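Local coordinates for immunity 23 family protein (PDB 5FFP) that probably acts as a CdiI immunity protein, protecting its Burkholderia dolosa cell by neutralising the cognate toxin of contact-dependent growth inhibition, at residues Gly27-Phe32 / Val47-Leu52; Phe9-Asp14 / Arg149-Lys154; Ile112-Val115 / Ser120-Leu123; Cys13-Ser18 / Ser43-Asp48. All coordinates share one frame; numbering follows the deposited sequence.

Contact 1 (Gly27-Phe32 / Val47-Leu52)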
loop_
_atom_site.group_PDB
_atom_site.type_symbol
_atom_site.label_atom_id
_atom_site.label_comp_id
_atom_site.label_asym_id
_atom_site.label_seq_id
_atom_site.Cartn_x
_atom_site.Cartn_y
_atom_site.Cartn_z
ATOM N N GLY A 27 -16.568 -21.864 -8.765
ATOM C CA GLY A 27 -16.965 -22.799 -7.721
ATOM C C GLY A 27 -16.520 -22.383 -6.331
ATOM O O GLY A 27 -16.644 -21.215 -5.956
ATOM N N CYS A 28 -15.993 -23.328 -5.557
ATOM C CA CYS A 28 -15.739 -23.110 -4.123
ATOM C C CYS A 28 -14.299 -23.355 -3.761
ATOM O O CYS A 28 -13.608 -24.192 -4.382
ATOM C CB CYS A 28 -16.622 -24.016 -3.291
ATOM S SG CYS A 28 -18.394 -23.694 -3.528
ATOM N N LEU A 29 -13.842 -22.566 -2.784
ATOM C CA LEU A 29 -12.500 -22.677 -2.278
ATOM C C LEU A 29 -12.482 -22.324 -0.804
ATOM O O LEU A 29 -13.115 -21.361 -0.365
ATOM C CB LEU A 29 -11.561 -21.756 -3.022
ATOM C CG LEU A 29 -10.110 -21.909 -2.626
ATOM C CD1 LEU A 29 -9.215 -21.758 -3.837
ATOM C CD2 LEU A 29 -9.728 -20.906 -1.581
ATOM N N GLY A 30 -11.811 -23.170 -0.035
ATOM C CA GLY A 30 -11.721 -22.960 1.394
ATOM C C GLY A 30 -10.360 -23.384 1.859
ATOM O O GLY A 30 -9.732 -24.204 1.224
ATOM N N TYR A 31 -9.927 -22.784 2.941
ATOM C CA TYR A 31 -8.743 -23.164 3.698
ATOM C C TYR A 31 -9.259 -23.791 5.016
ATOM O O TYR A 31 -10.098 -23.180 5.723
ATOM C CB TYR A 31 -7.939 -21.923 4.075
ATOM C CG TYR A 31 -7.049 -21.302 3.039
ATOM C CD1 TYR A 31 -7.080 -21.677 1.701
ATOM C CD2 TYR A 31 -6.219 -20.287 3.393
ATOM C CE1 TYR A 31 -6.266 -21.079 0.759
ATOM C CE2 TYR A 31 -5.413 -19.678 2.460
ATOM C CZ TYR A 31 -5.454 -20.078 1.139
ATOM O OH TYR A 31 -4.613 -19.451 0.238
ATOM N N PHE A 32 -8.793 -24.997 5.323
ATOM C CA PHE A 32 -8.900 -25.559 6.685
ATOM C C PHE A 32 -7.627 -25.174 7.446
ATOM O O PHE A 32 -6.515 -25.379 6.967
ATOM C CB PHE A 32 -8.924 -27.081 6.684
ATOM C CG PHE A 32 -10.232 -27.680 6.352
ATOM C CD1 PHE A 32 -11.180 -27.854 7.322
ATOM C CD2 PHE A 32 -10.475 -28.150 5.081
ATOM C CE1 PHE A 32 -12.401 -28.426 7.008
ATOM C CE2 PHE A 32 -11.684 -28.715 4.742
ATOM C CZ PHE A 32 -12.654 -28.865 5.711
ATOM N N VAL A 47 -7.968 -18.203 -11.577
ATOM C CA VAL A 47 -7.461 -16.928 -11.114
ATOM C C VAL A 47 -6.950 -17.058 -9.692
ATOM O O VAL A 47 -5.907 -16.575 -9.384
ATOM C CB VAL A 47 -8.569 -15.818 -11.169
ATOM C CG1 VAL A 47 -8.028 -14.505 -10.637
ATOM C CG2 VAL A 47 -9.077 -15.631 -12.584
ATOM N N ASP A 48 -7.737 -17.650 -8.804
ATOM C CA ASP A 48 -7.229 -17.953 -7.465
ATOM C C ASP A 48 -5.910 -18.776 -7.497
ATOM O O ASP A 48 -4.959 -18.472 -6.749
ATOM C CB ASP A 48 -8.269 -18.711 -6.664
ATOM C CG ASP A 48 -9.198 -17.805 -5.877
ATOM O OD1 ASP A 48 -8.883 -16.604 -5.658
ATOM O OD2 ASP A 48 -10.229 -18.335 -5.379
ATOM N N LEU A 49 -5.841 -19.816 -8.326
ATOM C CA LEU A 49 -4.663 -20.700 -8.289
ATOM C C LEU A 49 -3.442 -19.987 -8.838
ATOM O O LEU A 49 -2.383 -20.042 -8.229
ATOM C CB LEU A 49 -4.905 -22.042 -9.011
ATOM C CG LEU A 49 -5.458 -23.240 -8.181
ATOM C CD1 LEU A 49 -6.439 -22.889 -7.079
ATOM C CD2 LEU A 49 -6.095 -24.273 -9.107
ATOM N N SER A 50 -3.585 -19.277 -9.953
ATOM C CA SER A 50 -2.447 -18.558 -10.481
ATOM C C SER A 50 -1.931 -17.467 -9.517
ATOM O O SER A 50 -0.714 -17.198 -9.471
ATOM C CB SER A 50 -2.754 -17.966 -11.830
ATOM O OG SER A 50 -3.605 -16.876 -11.653
HETATM N N MSE A 51 -2.825 -16.874 -8.736
HETATM C CA MSE A 51 -2.418 -15.890 -7.743
HETATM C C MSE A 51 -1.781 -16.500 -6.484
HETATM O O MSE A 51 -0.924 -15.876 -5.849
HETATM C CB MSE A 51 -3.673 -15.072 -7.490
HETATM C CG MSE A 51 -3.690 -14.365 -6.134
HETATM SE SE MSE A 51 -4.337 -15.537 -4.641
HETATM C CE MSE A 51 -3.555 -14.413 -3.211
ATOM N N LEU A 52 -2.214 -17.700 -6.088
ATOM C CA LEU A 52 -1.561 -18.415 -4.980
ATOM C C LEU A 52 -0.132 -18.761 -5.378
ATOM O O LEU A 52 0.787 -18.678 -4.555
ATOM C CB LEU A 52 -2.299 -19.689 -4.580
ATOM C CG LEU A 52 -3.658 -19.566 -3.907
ATOM C CD1 LEU A 52 -4.246 -20.951 -3.731
ATOM C CD2 LEU A 52 -3.580 -18.831 -2.588
#

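Contact 2 (Phe9-Asp14 / Arg149-Lys154)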
loop_
_atom_site.group_PDB
_atom_site.type_symbol
_atom_site.label_atom_id
_atom_site.label_comp_id
_atom_site.label_asym_id
_atom_site.label_seq_id
_atom_site.Cartn_x
_atom_site.Cartn_y
_atom_site.Cartn_z
ATOM N N PHE A 9 -3.194 -27.763 7.981
ATOM C CA PHE A 9 -3.585 -26.896 6.874
ATOM C C PHE A 9 -3.973 -27.681 5.627
ATOM O O PHE A 9 -3.260 -28.592 5.193
ATOM C CB PHE A 9 -2.453 -25.907 6.529
ATOM C CG PHE A 9 -2.757 -25.053 5.351
ATOM C CD1 PHE A 9 -3.821 -24.155 5.389
ATOM C CD2 PHE A 9 -2.049 -25.190 4.167
ATOM C CE1 PHE A 9 -4.142 -23.396 4.285
ATOM C CE2 PHE A 9 -2.361 -24.414 3.060
ATOM C CZ PHE A 9 -3.398 -23.518 3.126
ATOM N N ALA A 10 -5.104 -27.315 5.041
ATOM C CA ALA A 10 -5.507 -27.903 3.780
ATOM C C ALA A 10 -6.269 -26.889 2.965
ATOM O O ALA A 10 -6.813 -25.925 3.518
ATOM C CB ALA A 10 -6.373 -29.116 4.025
ATOM N N ILE A 11 -6.324 -27.145 1.653
ATOM C CA ILE A 11 -7.154 -26.388 0.732
ATOM C C ILE A 11 -8.133 -27.335 0.145
ATOM O O ILE A 11 -7.745 -28.401 -0.360
ATOM C CB ILE A 11 -6.322 -25.777 -0.412
ATOM C CG1 ILE A 11 -5.198 -24.915 0.192
ATOM C CG2 ILE A 11 -7.195 -24.879 -1.298
ATOM C CD1 ILE A 11 -4.279 -24.320 -0.824
ATOM N N TRP A 12 -9.399 -26.945 0.182
ATOM C CA TRP A 12 -10.462 -27.676 -0.413
ATOM C C TRP A 12 -11.026 -26.818 -1.556
ATOM O O TRP A 12 -11.480 -25.674 -1.297
ATOM C CB TRP A 12 -11.536 -27.859 0.659
ATOM C CG TRP A 12 -12.523 -28.960 0.431
ATOM C CD1 TRP A 12 -12.465 -29.930 -0.501
ATOM C CD2 TRP A 12 -13.644 -29.263 1.251
ATOM N NE1 TRP A 12 -13.532 -30.781 -0.360
ATOM C CE2 TRP A 12 -14.268 -30.380 0.714
ATOM C CE3 TRP A 12 -14.220 -28.647 2.365
ATOM C CZ2 TRP A 12 -15.435 -30.914 1.246
ATOM C CZ3 TRP A 12 -15.416 -29.169 2.882
ATOM C CH2 TRP A 12 -15.993 -30.282 2.328
ATOM N N CYS A 13 -11.034 -27.333 -2.791
ATOM C CA CYS A 13 -11.692 -26.606 -3.887
ATOM C C CYS A 13 -12.360 -27.469 -4.991
ATOM O O CYS A 13 -11.984 -28.639 -5.230
ATOM C CB CYS A 13 -10.722 -25.573 -4.477
ATOM S SG CYS A 13 -9.179 -26.229 -5.130
ATOM N N ASP A 14 -13.440 -26.931 -5.577
ATOM C CA ASP A 14 -14.115 -27.572 -6.678
ATOM C C ASP A 14 -14.884 -26.542 -7.510
ATOM O O ASP A 14 -15.550 -25.680 -6.974
ATOM C CB ASP A 14 -15.130 -28.603 -6.161
ATOM C CG ASP A 14 -14.526 -29.957 -5.873
ATOM O OD1 ASP A 14 -13.992 -30.603 -6.803
ATOM O OD2 ASP A 14 -14.563 -30.366 -4.688
ATOM N N ARG A 149 1.572 -25.932 -3.576
ATOM C CA ARG A 149 2.246 -26.493 -4.735
ATOM C C ARG A 149 1.542 -27.772 -5.209
ATOM O O ARG A 149 1.458 -28.043 -6.412
ATOM C CB ARG A 149 3.721 -26.745 -4.412
ATOM C CG ARG A 149 4.635 -26.667 -5.629
ATOM C CD ARG A 149 6.114 -26.674 -5.257
ATOM N NE ARG A 149 6.655 -25.356 -4.876
ATOM C CZ ARG A 149 6.940 -24.926 -3.633
ATOM N NH1 ARG A 149 7.460 -23.700 -3.471
ATOM N NH2 ARG A 149 6.712 -25.696 -2.550
ATOM N N ASP A 150 1.020 -28.538 -4.249
ATOM C CA ASP A 150 0.268 -29.754 -4.538
ATOM C C ASP A 150 -1.031 -29.400 -5.262
ATOM O O ASP A 150 -1.381 -30.017 -6.275
ATOM C CB ASP A 150 -0.028 -30.492 -3.222
ATOM C CG ASP A 150 -0.533 -31.916 -3.420
ATOM O OD1 ASP A 150 -0.266 -32.545 -4.480
ATOM O OD2 ASP A 150 -1.192 -32.423 -2.471
ATOM N N VAL A 151 -1.757 -28.414 -4.745
ATOM C CA VAL A 151 -2.979 -27.979 -5.425
ATOM C C VAL A 151 -2.720 -27.577 -6.887
ATOM O O VAL A 151 -3.496 -27.894 -7.766
ATOM C CB VAL A 151 -3.665 -26.835 -4.678
ATOM C CG1 VAL A 151 -4.845 -26.329 -5.482
ATOM C CG2 VAL A 151 -4.170 -27.318 -3.338
ATOM N N LEU A 152 -1.608 -26.907 -7.140
ATOM C CA LEU A 152 -1.267 -26.488 -8.512
ATOM C C LEU A 152 -0.879 -27.651 -9.402
ATOM O O LEU A 152 -1.189 -27.654 -10.588
ATOM C CB LEU A 152 -0.138 -25.465 -8.498
ATOM C CG LEU A 152 -0.496 -24.186 -7.746
ATOM C CD1 LEU A 152 0.758 -23.346 -7.496
ATOM C CD2 LEU A 152 -1.564 -23.412 -8.494
ATOM N N ALA A 153 -0.187 -28.630 -8.826
ATOM C CA ALA A 153 0.194 -29.831 -9.569
ATOM C C ALA A 153 -1.026 -30.647 -10.002
ATOM O O ALA A 153 -1.041 -31.171 -11.106
ATOM C CB ALA A 153 1.135 -30.698 -8.738
ATOM N N LYS A 154 -2.032 -30.749 -9.132
ATOM C CA LYS A 154 -3.162 -31.659 -9.360
ATOM C C LYS A 154 -4.270 -31.124 -10.287
ATOM O O LYS A 154 -5.166 -31.872 -10.684
ATOM C CB LYS A 154 -3.788 -32.076 -8.017
ATOM C CG LYS A 154 -2.935 -33.046 -7.209
ATOM C CD LYS A 154 -3.397 -33.167 -5.763
ATOM C CE LYS A 154 -4.936 -33.298 -5.611
ATOM N NZ LYS A 154 -5.451 -33.476 -4.214
#

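Contact 3 (Ile112-Val115 / Ser120-Leu123)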
loop_
_atom_site.group_PDB
_atom_site.type_symbol
_atom_site.label_atom_id
_atom_site.label_comp_id
_atom_site.label_asym_id
_atom_site.label_seq_id
_atom_site.Cartn_x
_atom_site.Cartn_y
_atom_site.Cartn_z
ATOM N N ILE A 112 -5.433 -13.823 5.921
ATOM C CA ILE A 112 -4.757 -14.993 6.429
ATOM C C ILE A 112 -3.290 -14.840 6.152
ATOM O O ILE A 112 -2.893 -14.692 4.994
ATOM C CB ILE A 112 -5.295 -16.256 5.742
ATOM C CG1 ILE A 112 -6.781 -16.436 6.085
ATOM C CG2 ILE A 112 -4.501 -17.480 6.184
ATOM C CD1 ILE A 112 -7.507 -17.281 5.075
ATOM N N PHE A 113 -2.486 -14.877 7.213
ATOM C CA PHE A 113 -1.094 -14.512 7.100
ATOM C C PHE A 113 -0.204 -15.686 7.462
ATOM O O PHE A 113 -0.568 -16.499 8.303
ATOM C CB PHE A 113 -0.783 -13.322 8.012
ATOM C CG PHE A 113 -1.599 -12.076 7.720
ATOM C CD1 PHE A 113 -1.209 -11.176 6.727
ATOM C CD2 PHE A 113 -2.720 -11.778 8.479
ATOM C CE1 PHE A 113 -1.941 -10.027 6.468
ATOM C CE2 PHE A 113 -3.458 -10.630 8.240
ATOM C CZ PHE A 113 -3.067 -9.747 7.234
ATOM N N LEU A 114 0.959 -15.766 6.819
ATOM C CA LEU A 114 1.970 -16.742 7.150
ATOM C C LEU A 114 3.145 -16.053 7.870
ATOM O O LEU A 114 3.717 -15.085 7.349
ATOM C CB LEU A 114 2.476 -17.396 5.879
ATOM C CG LEU A 114 3.298 -18.682 6.032
ATOM C CD1 LEU A 114 2.494 -19.774 6.709
ATOM C CD2 LEU A 114 3.788 -19.165 4.676
ATOM N N VAL A 115 3.505 -16.555 9.053
ATOM C CA VAL A 115 4.721 -16.127 9.760
ATOM C C VAL A 115 5.568 -17.363 10.073
ATOM O O VAL A 115 5.076 -18.332 10.658
ATOM C CB VAL A 115 4.377 -15.432 11.097
ATOM C CG1 VAL A 115 5.639 -15.121 11.893
ATOM C CG2 VAL A 115 3.564 -14.165 10.876
ATOM N N SER A 120 9.365 -23.767 12.231
ATOM C CA SER A 120 7.907 -23.843 12.368
ATOM C C SER A 120 7.288 -22.724 11.556
ATOM O O SER A 120 7.985 -21.949 10.898
ATOM C CB SER A 120 7.452 -23.708 13.836
ATOM O OG SER A 120 8.114 -24.611 14.697
ATOM N N ALA A 121 5.967 -22.639 11.613
ATOM C CA ALA A 121 5.242 -21.538 10.977
ATOM C C ALA A 121 3.860 -21.397 11.569
ATOM O O ALA A 121 3.327 -22.334 12.145
ATOM C CB ALA A 121 5.168 -21.728 9.473
ATOM N N LYS A 122 3.292 -20.215 11.424
ATOM C CA LYS A 122 1.950 -19.930 11.900
ATOM C C LYS A 122 1.099 -19.329 10.789
ATOM O O LYS A 122 1.516 -18.383 10.130
ATOM C CB LYS A 122 2.001 -18.931 13.043
ATOM C CG LYS A 122 2.312 -19.556 14.368
ATOM C CD LYS A 122 2.350 -18.509 15.450
ATOM C CE LYS A 122 2.617 -19.184 16.777
ATOM N NZ LYS A 122 2.747 -18.224 17.907
ATOM N N LEU A 123 -0.082 -19.887 10.582
ATOM C CA LEU A 123 -1.132 -19.178 9.886
ATOM C C LEU A 123 -1.868 -18.377 10.921
ATOM O O LEU A 123 -2.287 -18.913 11.945
ATOM C CB LEU A 123 -2.109 -20.121 9.224
ATOM C CG LEU A 123 -1.661 -20.767 7.928
ATOM C CD1 LEU A 123 -2.750 -21.713 7.468
ATOM C CD2 LEU A 123 -1.389 -19.700 6.879
#

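Contact 4 (Cys13-Ser18 / Ser43-Asp48)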
loop_
_atom_site.group_PDB
_atom_site.type_symbol
_atom_site.label_atom_id
_atom_site.label_comp_id
_atom_site.label_asym_id
_atom_site.label_seq_id
_atom_site.Cartn_x
_atom_site.Cartn_y
_atom_site.Cartn_z
ATOM N N CYS A 13 -11.034 -27.333 -2.791
ATOM C CA CYS A 13 -11.692 -26.606 -3.887
ATOM C C CYS A 13 -12.360 -27.469 -4.991
ATOM O O CYS A 13 -11.984 -28.639 -5.230
ATOM C CB CYS A 13 -10.722 -25.573 -4.477
ATOM S SG CYS A 13 -9.179 -26.229 -5.130
ATOM N N ASP A 14 -13.440 -26.931 -5.577
ATOM C CA ASP A 14 -14.115 -27.572 -6.678
ATOM C C ASP A 14 -14.884 -26.542 -7.510
ATOM O O ASP A 14 -15.550 -25.680 -6.974
ATOM C CB ASP A 14 -15.130 -28.603 -6.161
ATOM C CG ASP A 14 -14.526 -29.957 -5.873
ATOM O OD1 ASP A 14 -13.992 -30.603 -6.803
ATOM O OD2 ASP A 14 -14.563 -30.366 -4.688
ATOM N N ALA A 15 -14.844 -26.718 -8.812
ATOM C CA ALA A 15 -15.740 -26.103 -9.754
ATOM C C ALA A 15 -17.184 -26.577 -9.565
ATOM O O ALA A 15 -17.438 -27.740 -9.192
ATOM C CB ALA A 15 -15.305 -26.481 -11.177
ATOM N N VAL A 16 -18.138 -25.692 -9.872
ATOM C CA VAL A 16 -19.503 -26.113 -9.980
ATOM C C VAL A 16 -19.858 -26.113 -11.445
ATOM O O VAL A 16 -19.901 -25.043 -12.094
ATOM C CB VAL A 16 -20.431 -25.188 -9.232
ATOM C CG1 VAL A 16 -21.857 -25.687 -9.400
ATOM C CG2 VAL A 16 -20.058 -25.072 -7.749
ATOM N N GLU A 17 -20.083 -27.300 -11.976
ATOM C CA GLU A 17 -20.295 -27.512 -13.390
ATOM C C GLU A 17 -21.249 -26.535 -14.066
ATOM O O GLU A 17 -21.048 -26.196 -15.230
ATOM C CB GLU A 17 -20.846 -28.930 -13.649
ATOM C CG GLU A 17 -19.842 -29.843 -14.344
ATOM C CD GLU A 17 -20.423 -31.172 -14.847
ATOM O OE1 GLU A 17 -19.868 -32.247 -14.446
ATOM O OE2 GLU A 17 -21.401 -31.164 -15.661
ATOM N N SER A 18 -22.311 -26.165 -13.358
ATOM C CA SER A 18 -23.385 -25.335 -13.895
ATOM C C SER A 18 -23.068 -23.830 -13.800
ATOM O O SER A 18 -23.750 -23.020 -14.393
ATOM C CB SER A 18 -24.680 -25.613 -13.140
ATOM O OG SER A 18 -24.911 -24.574 -12.189
ATOM N N SER A 43 -15.351 -18.217 -5.977
ATOM C CA SER A 43 -14.026 -18.297 -6.562
ATOM C C SER A 43 -14.078 -18.655 -8.016
ATOM O O SER A 43 -14.972 -19.375 -8.412
ATOM C CB SER A 43 -13.216 -19.337 -5.830
ATOM O OG SER A 43 -12.076 -19.767 -6.588
ATOM N N THR A 44 -13.117 -18.136 -8.802
ATOM C CA THR A 44 -12.795 -18.627 -10.129
ATOM C C THR A 44 -11.422 -19.230 -9.972
ATOM O O THR A 44 -10.425 -18.526 -9.744
ATOM C CB THR A 44 -12.746 -17.515 -11.216
ATOM O OG1 THR A 44 -14.021 -16.876 -11.339
ATOM C CG2 THR A 44 -12.374 -18.113 -12.586
ATOM N N LEU A 45 -11.357 -20.543 -10.062
ATOM C CA LEU A 45 -10.227 -21.264 -9.530
ATOM C C LEU A 45 -8.972 -21.026 -10.335
ATOM O O LEU A 45 -7.877 -21.002 -9.770
ATOM C CB LEU A 45 -10.511 -22.758 -9.443
ATOM C CG LEU A 45 -11.822 -23.176 -8.798
ATOM C CD1 LEU A 45 -11.904 -24.681 -8.871
ATOM C CD2 LEU A 45 -11.932 -22.725 -7.355
ATOM N N GLY A 46 -9.087 -20.833 -11.638
ATOM C CA GLY A 46 -7.883 -20.464 -12.423
ATOM C C GLY A 46 -7.169 -19.203 -11.927
ATOM O O GLY A 46 -5.933 -19.142 -11.839
ATOM N N VAL A 47 -7.968 -18.203 -11.577
ATOM C CA VAL A 47 -7.461 -16.928 -11.114
ATOM C C VAL A 47 -6.950 -17.058 -9.692
ATOM O O VAL A 47 -5.907 -16.575 -9.384
ATOM C CB VAL A 47 -8.569 -15.818 -11.169
ATOM C CG1 VAL A 47 -8.028 -14.505 -10.637
ATOM C CG2 VAL A 47 -9.077 -15.631 -12.584
ATOM N N ASP A 48 -7.737 -17.650 -8.804
ATOM C CA ASP A 48 -7.229 -17.953 -7.465
ATOM C C ASP A 48 -5.910 -18.776 -7.497
ATOM O O ASP A 48 -4.959 -18.472 -6.749
ATOM C CB ASP A 48 -8.269 -18.711 -6.664
ATOM C CG ASP A 48 -9.198 -17.805 -5.877
ATOM O OD1 ASP A 48 -8.883 -16.604 -5.658
ATOM O OD2 ASP A 48 -10.229 -18.335 -5.379
#

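Contact 1 (Gly27-Phe32 / Val47-Leu52)
Leu-29 and Tyr-31, two residues apart on strand 26-33, reach from an antiparallel beta meander to helix 45-52, which packs against one face of that sheet. The segment axes come within 11.3 Å at 35°, and Leu-29 and Asp-48 have the nearest CA atoms, 8.8 Å apart, so that side chains alone bridge the gap. Apolar contacts come first. Leu-29, with CG anti to the backbone N (chi1 -175°), extends toward the helix, where its CD1 lies 4.4 Å from Leu-49 CD1. Val-151 and Leu-152 of helix 143-154 also touch Leu-49, and Leu-105 of helix 103-108 touches Leu-29. Polar groups are drawn into the same buried layer. The CD1 methyl of Leu-29 also packs 3.9 Å from Asp-48 OD2; that oxygen is gripped by two hydroxyls, those of Ser-43 and Ser-104. The Tyr-31 hydroxyl is satisfied outside the two segments, by a hydrogen bond to the carbonyl of Val-100, which should help fix the ring. Tyr-31 and Leu-52 approach from opposite directions. The Leu-52 methyl stands at the ring edge, near the ring plane and beyond the hydroxyl, with CD2 4.4 Å from Tyr-31 CZ and modelled only 3.1 Å from Tyr-31 OH, a closeness that is doubtful at this resolution.

Contact 2 (Phe9-Asp14 / Arg149-Lys154)
The backbones of strand 9-15 and helix 143-154 come nearest where Ile-11 faces Val-151, their CA atoms 7.6 Å apart, with no hydrogen bond between the two segments. Ile-11, Cys-13 and Val-151 make the contact, each with its side chain pointing toward the other segment. Val-151 has the largest share of the buried surface because its two methyls serve different partners. With CG1 anti to the backbone N (chi1 175°), CG2 is left beside that nitrogen and directed at the isoleucine, while CG1 faces the cysteine. The CG2 methyl touches Ile-11 at two points, lying 3.9 Å from the branch carbon Ile-11 CB and equally far from the terminal methyl Ile-11 CD1. It therefore spans the root and the tip of the isoleucine, and the two side chains cross at about a right angle. The second methyl makes the looser contact, Val-151 CG1 to Cys-13 SG at 4.3 Å. This is a helix laid on the face of an antiparallel beta meander: the C-terminal helix covers Ile-11 and Cys-13, alternate residues of the strand, whereas Trp-12 between them points away from it. The previous turn continues the packing, with Val-147 and Val-148 also touching Ile-11, and one turn further back Phe-144 stacks on Phe-9. Around Val-151 itself, Ser-3 of the short strand 2-3 closes in from the sheet, and Leu-49 reaches it from helix 45-52. The Val-151 carbonyl accepts a hydrogen bond from Ser-155 OG, just past the segment.

Contact 3 (Ile112-Val115 / Ser120-Leu123)
Leu-123, Val-115 and Lys-122 bury the most surface where strands 110-117 and 120-127 pair as an antiparallel beta hairpin, their segment axes 4.8 Å apart at 166°. Val-115 and Lys-122 form a hydrogen-bonded pair held by two bonds: Val-115 N to Lys-122 O is 2.9 Å and close to straight, at 168°, with the donor in the carbonyl plane; the reciprocal bond, Lys-122 N to Val-115 O, is shorter, at 2.7 Å. On that face of the sheet the lysine is extended beyond CG and leads away from the valine, carrying NZ to a salt bridge with Glu-136 on the next strand and a cation-pi contact with Phe-68. Leu-123 lies on the other face in a non-hydrogen-bonded pair with Leu-114. Its CG stands beside the backbone N (chi1 -77°), and the CD2 methyl is placed between two neighbours, 3.9 Å from Ile-112 CG2 and the same distance from Leu-114 CD1. At the backbone the strands also meet through a CA-H...O contact, with Leu-123 CA 3.2 Å from Phe-113 O. The strand 120-127 is the middle one of a three-stranded sheet, bonded on its far side to strand 135-140. Helices 65-69 and 72-83 cover the face of Val-115 and Phe-113, whereas Ile-112 and Leu-123 on the opposite face touch Met-33 of strand 26-33.

Contact 4 (Cys13-Ser18 / Ser43-Asp48)
The flat peptide group linking Asp-14 to Ala-15 has a methyl of Leu-45 over one face: Leu-45 CD1 lies 3.6 Å from Ala-15 N and 3.8 Å from Asp-14 C. The peptide belongs to the end of strand 9-15 in an antiparallel beta meander, and the leucine opens helix 45-52, directly after strand 36-44. Strand 26-33 runs between the two strands and bonds to both, through Cys-28 to Asp-14 and Gly-27 to Ser-43, so Leu-45 has to reach back across it. With CG beside the backbone N (chi1 -49°), its fork faces strand 9-15 and spreads over consecutive residues. CD2 meets Cys-13 CB at 4.2 Å, while CD1, besides covering the peptide, brushes Ala-15 CB at 4.5 Å. Leu-45 thus makes every contact of its segment, and no hydrogen bond joins the two sides. The patch is only partly buried, for Asp-14 and Ala-15 are exposed. At the helix start Thr-44 occupies the N-cap position without a capping bond from its side chain; its hydroxyl is paired with Asn-26 OD1. The first turn is secured by the backbone bond from Asp-48 N to Thr-44 O, 3.0 Å. A second flat group, the Asp-48 carboxylate, also bonds Ser-104 OG; Ser-43 meets it from above its plane, 36° out of it, with Ser-43 OG donating to Asp-48 OD2 over 2.6 Å.

In the fold
Contacts 1, 2 and 4 gather on one side of the chain's centre, around the four-stranded sheet. Contacts 1 and 4 share Val-47 and Asp-48, contacts 2 and 4 share Cys-13 and Asp-14, and the centre of contact 1 lies about 8 Å from those of both others. Backbone pairing of strands 9-15 and 26-33 joins contacts 1 and 2, with Gly-30 N 2.8 Å from Trp-12 O. Contact 3 belongs to the second sheet, its centre about 17 Å from those of contacts 1 and 2, yet it touches both: Tyr-31 CD2 is 3.7 Å from Ile-112 CD1, and Phe-9 also packs on Leu-123. Contact 4 is remote from it, nearest atoms about 11 Å apart.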